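Protein (soluble lytic transglycosylase SLT70) (Escherichia coli, PDB 1QSA) cleaves the glycosidic bonds between N-acetylmuramic acid and N-acetylglucosamine in peptidoglycan, leaving a 1,6-anhydro bond on the muramic acid. Local coordinates at residues 413-424 with 436-447. Residues are numbered along the deposited sequence; the frame is centred on the assembly and turned at random.
Sequences KTEQAQLARYAF and TIAGKLWDHLEE
R421 reaches two carboxylates with a single nitrogen. Its NH1 donates to E446 OE1 at 3.0 Å and to E447 OE2 at 3.0 Å, and both acceptors lie at the guanidinium edge, close to its plane. The two glutamates receive it differently. E447 OE2 is approached nearly along its C-O bond, whereas E446 OE1 is met from well above the carboxylate plane. A water links R421 NH2 to E446 OE2. CD2 of F424, from the same helix, sits over one face of the R421 guanidinium, 3.5 Å above its plane, with the ring tilted. The CG of F424 is anti to the backbone N (chi1 177°), which swings the ring toward E446, where F424 CZ lies 3.7 Å from E446 CG. The ring thus touches R421 and E446 alike, and probably helps to keep the guanidinium from turning. A leucine at R421 would probably leave the neighbouring E446 and E447 carboxylates without their shared positive charge, so that they repel each other.

The middle of the contact is apolar. L441 points at the helix and lays CD1 against A417 CA at 3.6 Å. The methyl of A417 also meets H444 NE2, and A420 CB faces T436 CG2. At the other end the Q416 amide lies against G439, while its NE2 bonds to V408 O of helix 397-408. K413 stretches along the turn, and a water joins its NZ to K440 O.

Helix 429-438 closes with a Schellman motif at K440, L441 to H444 form a type I beta turn, and H444 sits at the N-cap position of helix 445-448. Helices 413-425 and 429-438 belong to the L domain, a TPR-clan region of the Slt70 alpha-superhelix. Here the chain leaving one helix folds back over the helix before it.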
ATOM      1  N   LYS A 413      19.552  12.709  -8.431  1.00 23.60           N
ATOM      2  CA  LYS A 413      19.751  12.027  -7.159  1.00 24.12           C
ATOM      3  C   LYS A 413      20.448  12.955  -6.170  1.00 22.14           C
ATOM      4  O   LYS A 413      20.156  12.932  -4.975  1.00 21.06           O
ATOM      5  CB  LYS A 413      20.568  10.737  -7.342  1.00 26.81           C
ATOM      6  CG  LYS A 413      19.737   9.471  -7.311  1.00 30.63           C
ATOM      7  CD  LYS A 413      20.610   8.257  -7.013  1.00 35.53           C
ATOM      8  CE  LYS A 413      19.776   7.072  -6.524  1.00 38.54           C
ATOM      9  NZ  LYS A 413      20.606   5.971  -5.954  1.00 40.09           N
ATOM     10  N   THR A 414      21.368  13.776  -6.675  1.00 20.42           N
ATOM     11  CA  THR A 414      22.095  14.727  -5.840  1.00 21.68           C
ATOM     12  C   THR A 414      21.137  15.758  -5.263  1.00 20.37           C
ATOM     13  O   THR A 414      21.197  16.066  -4.068  1.00 19.95           O
ATOM     14  CB  THR A 414      23.215  15.439  -6.636  1.00 23.71           C
ATOM     15  OG1 THR A 414      24.180  14.465  -7.052  1.00 26.54           O
ATOM     16  CG2 THR A 414      23.905  16.496  -5.779  1.00 26.43           C
ATOM     17  N   GLU A 415      20.264  16.291  -6.115  1.00 20.37           N
ATOM     18  CA  GLU A 415      19.276  17.273  -5.678  1.00 19.44           C
ATOM     19  C   GLU A 415      18.307  16.640  -4.678  1.00 18.26           C
ATOM     20  O   GLU A 415      17.975  17.260  -3.668  1.00 16.44           O
ATOM     21  CB  GLU A 415      18.505  17.845  -6.871  1.00 21.53           C
ATOM     22  CG  GLU A 415      19.344  18.759  -7.766  1.00 25.32           C
ATOM     23  CD  GLU A 415      18.636  19.176  -9.050  1.00 28.95           C
ATOM     24  OE1 GLU A 415      17.852  18.378  -9.614  1.00 28.51           O
ATOM     25  OE2 GLU A 415      18.887  20.311  -9.513  1.00 32.66           O
ATOM     26  N   GLN A 416      17.881  15.405  -4.939  1.00 15.78           N
ATOM     27  CA  GLN A 416      16.953  14.727  -4.021  1.00 16.41           C
ATOM     28  C   GLN A 416      17.598  14.472  -2.650  1.00 16.32           C
ATOM     29  O   GLN A 416      16.923  14.573  -1.608  1.00 15.04           O
ATOM     30  CB  GLN A 416      16.404  13.447  -4.657  1.00 15.56           C
ATOM     31  CG  GLN A 416      15.496  13.744  -5.856  1.00 16.49           C
ATOM     32  CD  GLN A 416      15.210  12.524  -6.712  1.00 16.57           C
ATOM     33  OE1 GLN A 416      16.098  11.714  -6.959  1.00 18.07           O
ATOM     34  NE2 GLN A 416      13.976  12.404  -7.199  1.00 16.11           N
ATOM     35  N   ALA A 417      18.908  14.201  -2.642  1.00 15.75           N
ATOM     36  CA  ALA A 417      19.645  13.980  -1.394  1.00 15.42           C
ATOM     37  C   ALA A 417      19.813  15.305  -0.638  1.00 14.65           C
ATOM     38  O   ALA A 417      19.740  15.347   0.591  1.00 14.09           O
ATOM     39  CB  ALA A 417      21.020  13.333  -1.687  1.00 17.15           C
ATOM     40  N   GLN A 418      20.040  16.394  -1.378  1.00 15.14           N
ATOM     41  CA  GLN A 418      20.157  17.709  -0.748  1.00 16.21           C
ATOM     42  C   GLN A 418      18.821  18.071  -0.115  1.00 14.42           C
ATOM     43  O   GLN A 418      18.790  18.571   0.997  1.00 14.00           O
ATOM     44  CB  GLN A 418      20.513  18.788  -1.764  1.00 17.61           C
ATOM     45  CG  GLN A 418      21.930  18.727  -2.293  1.00 20.72           C
ATOM     46  CD  GLN A 418      22.173  19.822  -3.308  1.00 22.67           C
ATOM     47  OE1 GLN A 418      21.454  19.933  -4.305  1.00 24.25           O
ATOM     48  NE2 GLN A 418      23.181  20.643  -3.061  1.00 25.31           N
ATOM     49  N   LEU A 419      17.726  17.836  -0.844  1.00 15.21           N
ATOM     50  CA  LEU A 419      16.390  18.129  -0.329  1.00 12.90           C
ATOM     51  C   LEU A 419      16.090  17.265   0.912  1.00 12.42           C
ATOM     52  O   LEU A 419      15.544  17.750   1.905  1.00 11.81           O
ATOM     53  CB  LEU A 419      15.330  17.931  -1.432  1.00 13.26           C
ATOM     54  CG  LEU A 419      15.287  19.024  -2.521  1.00 15.88           C
ATOM     55  CD1 LEU A 419      14.362  18.625  -3.662  1.00 16.97           C
ATOM     56  CD2 LEU A 419      14.830  20.349  -1.897  1.00 16.54           C
ATOM     57  N   ALA A 420      16.476  15.992   0.866  1.00 13.34           N
ATOM     58  CA  ALA A 420      16.274  15.101   2.011  1.00 11.65           C
ATOM     59  C   ALA A 420      17.017  15.662   3.235  1.00 11.63           C
ATOM     60  O   ALA A 420      16.444  15.788   4.319  1.00 11.70           O
ATOM     61  CB  ALA A 420      16.779  13.685   1.688  1.00 11.18           C
ATOM     62  N   ARG A 421      18.267  16.080   3.031  1.00 11.95           N
ATOM     63  CA  ARG A 421      19.077  16.616   4.133  1.00 12.78           C
ATOM     64  C   ARG A 421      18.562  17.966   4.625  1.00 11.99           C
ATOM     65  O   ARG A 421      18.623  18.251   5.813  1.00 12.10           O
ATOM     66  CB  ARG A 421      20.545  16.723   3.717  1.00 13.56           C
ATOM     67  CG  ARG A 421      21.476  17.116   4.859  1.00 15.54           C
ATOM     68  CD  ARG A 421      21.510  16.041   5.934  1.00 17.30           C
ATOM     69  NE  ARG A 421      22.139  16.513   7.170  1.00 19.39           N
ATOM     70  CZ  ARG A 421      22.607  15.713   8.123  1.00 20.55           C
ATOM     71  NH1 ARG A 421      22.525  14.393   7.991  1.00 21.15           N
ATOM     72  NH2 ARG A 421      23.155  16.237   9.214  1.00 22.04           N
ATOM     73  N   TYR A 422      18.047  18.783   3.708  1.00 12.19           N
ATOM     74  CA  TYR A 422      17.490  20.092   4.065  1.00 11.85           C
ATOM     75  C   TYR A 422      16.278  19.868   4.990  1.00 11.58           C
ATOM     76  O   TYR A 422      16.148  20.504   6.029  1.00 12.47           O
ATOM     77  CB  TYR A 422      17.054  20.842   2.807  1.00 13.23           C
ATOM     78  CG  TYR A 422      16.565  22.238   3.081  1.00 14.59           C
ATOM     79  CD1 TYR A 422      17.459  23.299   3.168  1.00 18.05           C
ATOM     80  CD2 TYR A 422      15.205  22.502   3.238  1.00 16.68           C
ATOM     81  CE1 TYR A 422      17.009  24.600   3.407  1.00 18.25           C
ATOM     82  CE2 TYR A 422      14.742  23.805   3.479  1.00 18.34           C
ATOM     83  CZ  TYR A 422      15.655  24.841   3.562  1.00 18.57           C
ATOM     84  OH  TYR A 422      15.219  26.128   3.806  1.00 18.06           O
ATOM     85  N   ALA A 423      15.428  18.909   4.628  1.00 10.82           N
ATOM     86  CA  ALA A 423      14.258  18.575   5.443  1.00 11.12           C
ATOM     87  C   ALA A 423      14.723  18.042   6.802  1.00 10.68           C
ATOM     88  O   ALA A 423      14.241  18.480   7.843  1.00 10.99           O
ATOM     89  CB  ALA A 423      13.411  17.543   4.716  1.00  9.25           C
ATOM     90  N   PHE A 424      15.686  17.118   6.778  1.00 10.14           N
ATOM     91  CA  PHE A 424      16.263  16.533   7.990  1.00 11.58           C
ATOM     92  C   PHE A 424      16.814  17.639   8.912  1.00 10.83           C
ATOM     93  O   PHE A 424      16.547  17.635  10.110  1.00 11.40           O
ATOM     94  CB  PHE A 424      17.370  15.523   7.596  1.00 11.08           C
ATOM     95  CG  PHE A 424      18.084  14.895   8.766  1.00 10.54           C
ATOM     96  CD1 PHE A 424      17.624  13.703   9.324  1.00 12.56           C
ATOM     97  CD2 PHE A 424      19.230  15.490   9.308  1.00 12.71           C
ATOM     98  CE1 PHE A 424      18.291  13.108  10.405  1.00 14.01           C
ATOM     99  CE2 PHE A 424      19.904  14.897  10.392  1.00 12.30           C
ATOM    100  CZ  PHE A 424      19.431  13.705  10.941  1.00 13.30           C
ATOM    101  N   THR A 436      13.963  10.558   0.537  1.00 12.38           N
ATOM    102  CA  THR A 436      14.816   9.384   0.325  1.00 12.36           C
ATOM    103  C   THR A 436      14.093   8.355  -0.542  1.00 13.33           C
ATOM    104  O   THR A 436      14.717   7.670  -1.345  1.00 14.12           O
ATOM    105  CB  THR A 436      15.297   8.712   1.647  1.00  9.94           C
ATOM    106  OG1 THR A 436      14.183   8.163   2.366  1.00 12.45           O
ATOM    107  CG2 THR A 436      16.033   9.713   2.529  1.00 10.14           C
ATOM    108  N   ILE A 437      12.770   8.284  -0.411  1.00 14.11           N
ATOM    109  CA  ILE A 437      11.992   7.338  -1.203  1.00 15.18           C
ATOM    110  C   ILE A 437      11.949   7.792  -2.663  1.00 16.18           C
ATOM    111  O   ILE A 437      12.192   6.995  -3.567  1.00 16.12           O
ATOM    112  CB  ILE A 437      10.577   7.153  -0.631  1.00 14.65           C
ATOM    113  CG1 ILE A 437      10.674   6.450   0.717  1.00 14.85           C
ATOM    114  CG2 ILE A 437       9.695   6.346  -1.591  1.00 16.55           C
ATOM    115  CD1 ILE A 437       9.375   6.450   1.518  1.00 15.96           C
ATOM    116  N   ALA A 438      11.703   9.083  -2.886  1.00 15.85           N
ATOM    117  CA  ALA A 438      11.665   9.625  -4.246  1.00 17.65           C
ATOM    118  C   ALA A 438      12.985   9.418  -4.987  1.00 18.06           C
ATOM    119  O   ALA A 438      12.990   9.094  -6.176  1.00 20.21           O
ATOM    120  CB  ALA A 438      11.323  11.121  -4.213  1.00 14.96           C
ATOM    121  N   GLY A 439      14.105   9.589  -4.289  1.00 17.01           N
ATOM    122  CA  GLY A 439      15.394   9.430  -4.938  1.00 17.26           C
ATOM    123  C   GLY A 439      15.989   8.040  -4.836  1.00 17.97           C
ATOM    124  O   GLY A 439      17.106   7.818  -5.316  1.00 18.13           O
ATOM    125  N   LYS A 440      15.258   7.121  -4.196  1.00 16.53           N
ATOM    126  CA  LYS A 440      15.714   5.739  -3.988  1.00 16.02           C
ATOM    127  C   LYS A 440      17.094   5.746  -3.334  1.00 15.56           C
ATOM    128  O   LYS A 440      17.970   4.963  -3.696  1.00 16.28           O
ATOM    129  CB  LYS A 440      15.738   4.961  -5.313  1.00 18.19           C
ATOM    130  CG  LYS A 440      14.378   4.804  -5.956  1.00 21.47           C
ATOM    131  CD  LYS A 440      14.477   4.049  -7.275  1.00 26.57           C
ATOM    132  CE  LYS A 440      13.106   3.883  -7.920  1.00 30.38           C
ATOM    133  NZ  LYS A 440      12.184   3.078  -7.059  1.00 34.00           N
ATOM    134  N   LEU A 441      17.258   6.635  -2.355  1.00 13.19           N
ATOM    135  CA  LEU A 441      18.506   6.823  -1.610  1.00 14.43           C
ATOM    136  C   LEU A 441      18.506   5.833  -0.454  1.00 14.95           C
ATOM    137  O   LEU A 441      18.590   6.215   0.717  1.00 14.04           O
ATOM    138  CB  LEU A 441      18.552   8.266  -1.070  1.00 13.00           C
ATOM    139  CG  LEU A 441      18.319   9.381  -2.106  1.00 15.10           C
ATOM    140  CD1 LEU A 441      18.187  10.741  -1.395  1.00 15.68           C
ATOM    141  CD2 LEU A 441      19.464   9.402  -3.096  1.00 17.86           C
ATOM    142  N   TRP A 442      18.482   4.547  -0.798  1.00 14.82           N
ATOM    143  CA  TRP A 442      18.375   3.493   0.200  1.00 15.61           C
ATOM    144  C   TRP A 442      19.504   3.380   1.202  1.00 14.20           C
ATOM    145  O   TRP A 442      19.307   2.847   2.295  1.00 14.72           O
ATOM    146  CB  TRP A 442      18.122   2.148  -0.487  1.00 15.77           C
ATOM    147  CG  TRP A 442      16.983   2.147  -1.501  1.00 17.73           C
ATOM    148  CD1 TRP A 442      17.005   1.583  -2.750  1.00 17.16           C
ATOM    149  CD2 TRP A 442      15.673   2.715  -1.344  1.00 16.55           C
ATOM    150  NE1 TRP A 442      15.793   1.767  -3.377  1.00 20.53           N
ATOM    151  CE2 TRP A 442      14.958   2.457  -2.537  1.00 17.52           C
ATOM    152  CE3 TRP A 442      15.033   3.419  -0.312  1.00 16.31           C
ATOM    153  CZ2 TRP A 442      13.638   2.878  -2.725  1.00 19.22           C
ATOM    154  CZ3 TRP A 442      13.717   3.838  -0.501  1.00 17.10           C
ATOM    155  CH2 TRP A 442      13.037   3.566  -1.699  1.00 17.79           C
ATOM    156  N   ASP A 443      20.694   3.850   0.831  1.00 15.18           N
ATOM    157  CA  ASP A 443      21.833   3.791   1.732  1.00 14.39           C
ATOM    158  C   ASP A 443      22.066   5.080   2.524  1.00 14.87           C
ATOM    159  O   ASP A 443      23.005   5.147   3.319  1.00 14.40           O
ATOM    160  CB  ASP A 443      23.105   3.363   0.987  1.00 16.60           C
ATOM    161  CG  ASP A 443      23.019   1.941   0.455  1.00 19.46           C
ATOM    162  OD1 ASP A 443      22.646   1.029   1.224  1.00 18.29           O
ATOM    163  OD2 ASP A 443      23.320   1.730  -0.740  1.00 21.31           O
ATOM    164  N   HIS A 444      21.225   6.100   2.312  1.00 14.40           N
ATOM    165  CA  HIS A 444      21.329   7.351   3.085  1.00 13.38           C
ATOM    166  C   HIS A 444      20.535   7.114   4.379  1.00 14.18           C
ATOM    167  O   HIS A 444      19.507   7.751   4.644  1.00 12.52           O
ATOM    168  CB  HIS A 444      20.729   8.526   2.308  1.00 15.53           C
ATOM    169  CG  HIS A 444      21.631   9.071   1.249  1.00 17.83           C
ATOM    170  ND1 HIS A 444      22.015   8.337   0.144  1.00 17.89           N
ATOM    171  CD2 HIS A 444      22.231  10.278   1.124  1.00 17.65           C
ATOM    172  CE1 HIS A 444      22.810   9.072  -0.615  1.00 17.81           C
ATOM    173  NE2 HIS A 444      22.958  10.251  -0.041  1.00 17.39           N
ATOM    174  N   LEU A 445      21.043   6.204   5.201  1.00 12.39           N
ATOM    175  CA  LEU A 445      20.345   5.808   6.418  1.00 12.27           C
ATOM    176  C   LEU A 445      19.956   6.879   7.424  1.00 12.45           C
ATOM    177  O   LEU A 445      18.889   6.783   8.037  1.00 11.56           O
ATOM    178  CB  LEU A 445      21.082   4.654   7.118  1.00 13.19           C
ATOM    179  CG  LEU A 445      21.287   3.383   6.287  1.00 13.25           C
ATOM    180  CD1 LEU A 445      21.951   2.301   7.155  1.00 15.15           C
ATOM    181  CD2 LEU A 445      19.965   2.884   5.717  1.00 13.90           C
ATOM    182  N   GLU A 446      20.796   7.897   7.604  1.00 11.48           N
ATOM    183  CA  GLU A 446      20.488   8.932   8.588  1.00 12.24           C
ATOM    184  C   GLU A 446      19.199   9.679   8.246  1.00 11.36           C
ATOM    185  O   GLU A 446      18.392   9.960   9.129  1.00 13.11           O
ATOM    186  CB  GLU A 446      21.655   9.923   8.752  1.00 13.29           C
ATOM    187  CG  GLU A 446      21.497  10.731  10.026  1.00 15.41           C
ATOM    188  CD  GLU A 446      22.671  11.618  10.362  1.00 16.32           C
ATOM    189  OE1 GLU A 446      23.456  11.961   9.456  1.00 17.10           O
ATOM    190  OE2 GLU A 446      22.793  11.974  11.556  1.00 19.62           O
ATOM    191  N   GLU A 447      19.021   9.997   6.964  1.00 11.90           N
ATOM    192  CA  GLU A 447      17.832  10.710   6.495  1.00 11.14           C
ATOM    193  C   GLU A 447      16.611   9.800   6.414  1.00 12.00           C
ATOM    194  O   GLU A 447      15.470  10.263   6.550  1.00 11.94           O
ATOM    195  CB  GLU A 447      18.089  11.377   5.135  1.00 11.69           C
ATOM    196  CG  GLU A 447      19.132  12.516   5.158  1.00 13.71           C
ATOM    197  CD  GLU A 447      20.565  12.023   5.241  1.00 17.05           C
ATOM    198  OE1 GLU A 447      20.861  10.910   4.762  1.00 16.65           O
ATOM    199  OE2 GLU A 447      21.415  12.760   5.777  1.00 19.10           O
TER
HETATM  200  O   HOH W   1      18.973   3.302  -5.573  1.00 29.35           O
HETATM  201  O   HOH W   2      23.466  14.648  11.743  1.00 24.89           O